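PDB 5FX8: zonadhesin from Komagataella phaffii, which is a putative cell-surface adhesin that may take part in cell-cell interaction by binding other proteins, represented here by its N-terminal domain. Local coordinates for residues S49-L54 / F129-S134; D6-S11 / V26-F31. All coordinates share one frame; numbering follows the deposited sequence.

Contact 1. Residues S49-L54 / F129-S134; sequences SIPNEL and FDFETS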
loop_
_atom_site.group_PDB
_atom_site.type_symbol
_atom_site.label_atom_id
_atom_site.label_comp_id
_atom_site.label_asym_id
_atom_site.label_seq_id
_atom_site.Cartn_x
_atom_site.Cartn_y
_atom_site.Cartn_z
ATOM N N SER C 49 45.464 18.663 -60.572
ATOM C CA SER C 49 45.325 19.449 -59.365
ATOM C C SER C 49 44.323 18.769 -58.451
ATOM O O SER C 49 43.344 18.185 -58.909
ATOM C CB SER C 49 44.878 20.862 -59.691
ATOM O OG SER C 49 43.583 20.832 -60.240
ATOM N N ILE C 50 44.616 18.785 -57.164
ATOM C CA ILE C 50 43.733 18.243 -56.140
ATOM C C ILE C 50 43.036 19.425 -55.479
ATOM O O ILE C 50 43.712 20.389 -55.107
ATOM C CB ILE C 50 44.515 17.408 -55.104
ATOM C CG1 ILE C 50 44.702 15.959 -55.559
ATOM C CG2 ILE C 50 43.813 17.403 -53.758
ATOM C CD1 ILE C 50 45.597 15.791 -56.723
ATOM N N PRO C 51 41.713 19.414 -55.350
ATOM C CA PRO C 51 41.022 20.542 -54.717
ATOM C C PRO C 51 41.448 20.729 -53.274
ATOM O O PRO C 51 41.710 19.771 -52.559
ATOM C CB PRO C 51 39.547 20.147 -54.812
ATOM C CG PRO C 51 39.548 18.697 -55.018
ATOM C CD PRO C 51 40.773 18.379 -55.796
ATOM N N ASN C 52 41.495 21.987 -52.839
ATOM C CA ASN C 52 42.032 22.298 -51.516
ATOM C C ASN C 52 41.294 21.596 -50.383
ATOM O O ASN C 52 41.841 21.490 -49.287
ATOM C CB ASN C 52 42.003 23.800 -51.288
ATOM C CG ASN C 52 42.744 24.541 -52.358
ATOM O OD1 ASN C 52 43.745 24.045 -52.864
ATOM N ND2 ASN C 52 42.255 25.718 -52.734
ATOM N N GLU C 53 40.070 21.122 -50.609
ATOM C CA GLU C 53 39.336 20.510 -49.518
ATOM C C GLU C 53 39.873 19.126 -49.185
ATOM O O GLU C 53 39.629 18.638 -48.078
ATOM C CB GLU C 53 37.837 20.452 -49.844
ATOM C CG GLU C 53 37.497 19.883 -51.195
ATOM C CD GLU C 53 37.370 20.934 -52.251
ATOM O OE1 GLU C 53 38.125 21.921 -52.213
ATOM O OE2 GLU C 53 36.491 20.778 -53.111
ATOM N N LEU C 54 40.611 18.502 -50.111
ATOM C CA LEU C 54 41.276 17.223 -49.889
ATOM C C LEU C 54 42.711 17.428 -49.427
ATOM O O LEU C 54 43.373 18.389 -49.803
ATOM C CB LEU C 54 41.256 16.381 -51.156
ATOM C CG LEU C 54 39.859 16.069 -51.674
ATOM C CD1 LEU C 54 39.938 15.253 -52.897
ATOM C CD2 LEU C 54 39.076 15.343 -50.641
ATOM N N PHE C 129 34.003 17.557 -56.232
ATOM C CA PHE C 129 35.426 17.860 -56.165
ATOM C C PHE C 129 35.908 18.122 -57.576
ATOM O O PHE C 129 35.635 17.329 -58.475
ATOM C CB PHE C 129 36.233 16.706 -55.568
ATOM C CG PHE C 129 35.756 16.222 -54.240
ATOM C CD1 PHE C 129 36.149 16.854 -53.081
ATOM C CD2 PHE C 129 34.970 15.101 -54.148
ATOM C CE1 PHE C 129 35.747 16.395 -51.876
ATOM C CE2 PHE C 129 34.568 14.642 -52.941
ATOM C CZ PHE C 129 34.956 15.286 -51.806
ATOM N N ASP C 130 36.612 19.225 -57.772
ATOM C CA ASP C 130 37.094 19.607 -59.096
ATOM C C ASP C 130 38.574 19.252 -59.232
ATOM O O ASP C 130 39.426 19.853 -58.577
ATOM C CB ASP C 130 36.870 21.097 -59.335
ATOM C CG ASP C 130 35.415 21.451 -59.445
ATOM O OD1 ASP C 130 34.624 20.569 -59.824
ATOM O OD2 ASP C 130 35.059 22.610 -59.147
ATOM N N PHE C 131 38.878 18.285 -60.088
ATOM C CA PHE C 131 40.252 17.980 -60.480
ATOM C C PHE C 131 40.512 18.557 -61.874
ATOM O O PHE C 131 39.791 18.246 -62.828
ATOM C CB PHE C 131 40.505 16.471 -60.458
ATOM C CG PHE C 131 40.252 15.838 -59.121
ATOM C CD1 PHE C 131 38.996 15.363 -58.796
ATOM C CD2 PHE C 131 41.258 15.734 -58.185
ATOM C CE1 PHE C 131 38.749 14.808 -57.585
ATOM C CE2 PHE C 131 41.014 15.173 -56.970
ATOM C CZ PHE C 131 39.751 14.714 -56.667
ATOM N N GLU C 132 41.527 19.407 -61.988
ATOM C CA GLU C 132 41.877 20.038 -63.252
ATOM C C GLU C 132 43.087 19.352 -63.871
ATOM O O GLU C 132 44.128 19.202 -63.222
ATOM C CB GLU C 132 42.138 21.529 -63.059
ATOM C CG GLU C 132 40.872 22.297 -62.731
ATOM C CD GLU C 132 40.898 23.732 -63.206
ATOM O OE1 GLU C 132 41.872 24.121 -63.886
ATOM O OE2 GLU C 132 39.943 24.476 -62.893
ATOM N N THR C 133 42.931 18.899 -65.110
ATOM C CA THR C 133 44.080 18.526 -65.915
ATOM C C THR C 133 44.345 19.626 -66.928
ATOM O O THR C 133 44.055 20.800 -66.671
ATOM C CB THR C 133 43.860 17.200 -66.624
ATOM O OG1 THR C 133 42.844 17.358 -67.612
ATOM C CG2 THR C 133 43.438 16.146 -65.631
ATOM N N SER C 134 44.891 19.262 -68.083
ATOM C CA SER C 134 45.222 20.272 -69.079
ATOM C C SER C 134 44.109 20.435 -70.089
ATOM O O SER C 134 43.834 21.548 -70.539
ATOM C CB SER C 134 46.536 19.923 -69.780
ATOM O OG SER C 134 46.549 18.583 -70.233
HETATM O O HOH W 1 36.204 21.410 -55.796
#
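With OG of Ser49 turned between its own backbone N and carbonyl carbon (chi1 65°), the hydroxyl meets the backbone of Glu132; Phe131 has its CG anti to the carbonyl carbon (chi1 -58°), and its ring packs against Pro51. Ser49 is bound twice. Its backbone N donates to Glu132 O in a nearly straight bond of 3.0 Å, and its OG accepts the amide N-H of Glu132, with OG 3.1 Å from Glu132 N. Pro51 then lies over one face of the Phe131 ring in a CH-pi contact, CD 3.8 Å from the centroid, while Ile50 CG1 comes to the ring edge. Leu54 spans both aromatic residues, CD1 against Phe131 CZ and CD2 3.7 Å from Phe129 CE1. Glu53 CG meets the Phe129 ring at its edge, near the ring plane. Glu53 OE2 is hydrogen-bonded to His127 NE2 and also accepts from a water that in turn accepts from Asp130 N. A type I beta turn from Pro51 to Leu54, closed by Leu54 N to Pro51 O, sets Pro51, Glu53 and Leu54 beside the two phenylalanines. The arrangement joins the loop after strand 45-49 to the edge strand 126-132 of a three-stranded sheet, within the first cohesin-like domain.

Contact 2. Residues D6-S11 / V26-F31; sequences DITVVS and VVSFVF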
loop_
_atom_site.group_PDB
_atom_site.type_symbol
_atom_site.label_atom_id
_atom_site.label_comp_id
_atom_site.label_asym_id
_atom_site.label_seq_id
_atom_site.Cartn_x
_atom_site.Cartn_y
_atom_site.Cartn_z
ATOM N N ASP C 6 39.313 8.868 -66.175
ATOM C CA ASP C 6 38.345 9.151 -65.135
ATOM C C ASP C 6 39.078 9.410 -63.834
ATOM O O ASP C 6 40.194 8.921 -63.638
ATOM C CB ASP C 6 37.371 7.997 -64.957
ATOM C CG ASP C 6 36.110 8.447 -64.352
ATOM O OD1 ASP C 6 35.954 9.685 -64.252
ATOM O OD2 ASP C 6 35.280 7.591 -64.010
ATOM N N ILE C 7 38.442 10.197 -62.966
ATOM C CA ILE C 7 38.888 10.442 -61.600
ATOM C C ILE C 7 37.665 10.310 -60.689
ATOM O O ILE C 7 36.708 11.084 -60.807
ATOM C CB ILE C 7 39.553 11.823 -61.437
ATOM C CG1 ILE C 7 40.761 11.966 -62.358
ATOM C CG2 ILE C 7 40.034 12.025 -60.031
ATOM C CD1 ILE C 7 41.398 13.347 -62.336
ATOM N N THR C 8 37.679 9.319 -59.799
ATOM C CA THR C 8 36.529 9.029 -58.960
ATOM C C THR C 8 36.868 9.261 -57.497
ATOM O O THR C 8 38.027 9.194 -57.092
ATOM C CB THR C 8 36.043 7.596 -59.160
ATOM O OG1 THR C 8 37.047 6.670 -58.733
ATOM C CG2 THR C 8 35.745 7.369 -60.613
ATOM N N VAL C 9 35.843 9.567 -56.713
ATOM C CA VAL C 9 35.981 9.772 -55.283
ATOM C C VAL C 9 34.847 9.046 -54.590
ATOM O O VAL C 9 33.676 9.270 -54.904
ATOM C CB VAL C 9 35.958 11.251 -54.906
ATOM C CG1 VAL C 9 36.137 11.359 -53.431
ATOM C CG2 VAL C 9 37.044 11.987 -55.621
ATOM N N VAL C 10 35.186 8.165 -53.666
ATOM C CA VAL C 10 34.206 7.478 -52.844
ATOM C C VAL C 10 34.738 7.455 -51.423
ATOM O O VAL C 10 35.885 7.822 -51.158
ATOM C CB VAL C 10 33.911 6.045 -53.318
ATOM C CG1 VAL C 10 33.500 6.049 -54.757
ATOM C CG2 VAL C 10 35.110 5.173 -53.122
ATOM N N SER C 11 33.883 7.022 -50.511
ATOM C CA SER C 11 34.240 6.888 -49.110
ATOM C C SER C 11 34.859 5.520 -48.894
ATOM O O SER C 11 34.307 4.515 -49.341
ATOM C CB SER C 11 33.006 7.055 -48.227
ATOM O OG SER C 11 33.272 6.660 -46.899
ATOM N N VAL C 26 38.745 7.656 -50.979
ATOM C CA VAL C 26 39.554 6.992 -51.992
ATOM C C VAL C 26 39.493 7.829 -53.264
ATOM O O VAL C 26 38.467 7.846 -53.946
ATOM C CB VAL C 26 39.031 5.576 -52.237
ATOM C CG1 VAL C 26 39.855 4.853 -53.257
ATOM C CG2 VAL C 26 39.022 4.837 -50.954
ATOM N N VAL C 27 40.571 8.535 -53.584
ATOM C CA VAL C 27 40.657 9.321 -54.814
ATOM C C VAL C 27 41.392 8.488 -55.858
ATOM O O VAL C 27 42.607 8.323 -55.767
ATOM C CB VAL C 27 41.373 10.653 -54.585
ATOM C CG1 VAL C 27 41.447 11.412 -55.866
ATOM C CG2 VAL C 27 40.647 11.458 -53.581
ATOM N N SER C 28 40.678 7.999 -56.872
ATOM C CA SER C 28 41.191 7.026 -57.836
ATOM C C SER C 28 41.445 7.653 -59.201
ATOM O O SER C 28 40.558 8.276 -59.783
ATOM C CB SER C 28 40.216 5.869 -57.996
ATOM O OG SER C 28 40.073 5.183 -56.779
ATOM N N PHE C 29 42.639 7.439 -59.735
ATOM C CA PHE C 29 43.019 7.957 -61.047
ATOM C C PHE C 29 43.055 6.781 -62.009
ATOM O O PHE C 29 43.959 5.955 -61.946
ATOM C CB PHE C 29 44.363 8.682 -60.983
ATOM C CG PHE C 29 44.348 9.890 -60.104
ATOM C CD1 PHE C 29 44.626 9.784 -58.751
ATOM C CD2 PHE C 29 44.014 11.125 -60.615
ATOM C CE1 PHE C 29 44.595 10.880 -57.929
ATOM C CE2 PHE C 29 43.995 12.233 -59.808
ATOM C CZ PHE C 29 44.286 12.106 -58.454
ATOM N N VAL C 30 42.062 6.686 -62.857
ATOM C CA VAL C 30 41.929 5.572 -63.779
ATOM C C VAL C 30 42.738 5.875 -65.028
ATOM O O VAL C 30 42.643 6.972 -65.583
ATOM C CB VAL C 30 40.452 5.325 -64.119
ATOM C CG1 VAL C 30 40.286 4.164 -65.094
ATOM C CG2 VAL C 30 39.698 5.055 -62.862
ATOM N N PHE C 31 43.531 4.899 -65.466
ATOM C CA PHE C 31 44.362 5.002 -66.656
ATOM C C PHE C 31 43.923 3.949 -67.654
ATOM O O PHE C 31 43.839 2.769 -67.314
ATOM C CB PHE C 31 45.836 4.815 -66.327
ATOM C CG PHE C 31 46.432 5.924 -65.509
ATOM C CD1 PHE C 31 46.299 5.943 -64.142
ATOM C CD2 PHE C 31 47.156 6.925 -66.110
ATOM C CE1 PHE C 31 46.851 6.930 -63.403
ATOM C CE2 PHE C 31 47.712 7.912 -65.369
ATOM C CZ PHE C 31 47.553 7.913 -64.007
HETATM O O HOH W 2 37.426 6.191 -56.092
#
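Ile7 faces Phe29 and Val9 faces Val27 across two neighbouring antiparallel beta strands of the first cohesin-like domain, and these four residues form the buried side of the pair. The Ile7 side chain crosses the Phe29 ring obliquely: CG1 is 3.8 Å from CD2, and CD1 lies equally near CD2 and CE2. Ile7 CG1 is anti to the carbonyl carbon (chi1 -59°) and CG2 anti to the backbone N; CG2 lies 4.0 Å from Phe29 CE2. Val9 and Val27 lie side by side and point the same way, meeting through their CG2 methyls at 4.2 Å. Phe129 and Phe131 of strand 126-132 cover this layer, and Phe92 meets the Phe29 ring edge-to-face.

The opposite face is the more solvent-accessible one, with Asp6, Thr8, Val10, Val26, Ser28 and Val30 all partly exposed. Val10 and Val26 also run side by side, CG2 of the former against CB of the latter, while Val30 N donates to Asp6 O and Val30 CB rests against the same oxygen. Val26 and Ser28 are further flanked by Phe109 of strand 101-114, which pairs with strand 25-31 on its other edge.

Between the two faces the backbones are joined by hydrogen bonds. Thr8 and Ser28 exchange a reciprocal pair, of which Ser28 N to Thr8 O is the straighter at 171°. Val26 N donates to Val10 O, whereas the return bond from Val10 N to Val26 O is weak. On the accessible face, the hydroxyls of Thr8 and Ser28 do not meet directly: their oxygens stand 3.9 Å apart, OG1 to OG. A water bridges them, 2.7 Å from Thr8 OG1 and 2.9 Å from Ser28 OG, and donates a further hydrogen bond to Val26 O.

In the fold
Both contacts belong to the first cohesin-like domain, their centres about 12 Å apart, and they follow one another along the chain: contact 2 pairs the early strands 4-11 and 25-31, and contact 1 comes later. The strands of contact 2 belong to the large mixed sheet, as do strands 45-49 and 54-55, which segment 49-54 connects; strand 126-132 is an edge of a separate three-stranded sheet. Contact 1 therefore ties the two sheets together. The two contacts touch through aromatic rings, with Phe129 CE2 3.7 Å from Val9 CG1 and Phe131 CD1 3.7 Å from Ile7 CG2; Phe131 also reaches Val27. Phe129 and Phe131 thus take part in contact 1 and in the apolar layer between the sheets.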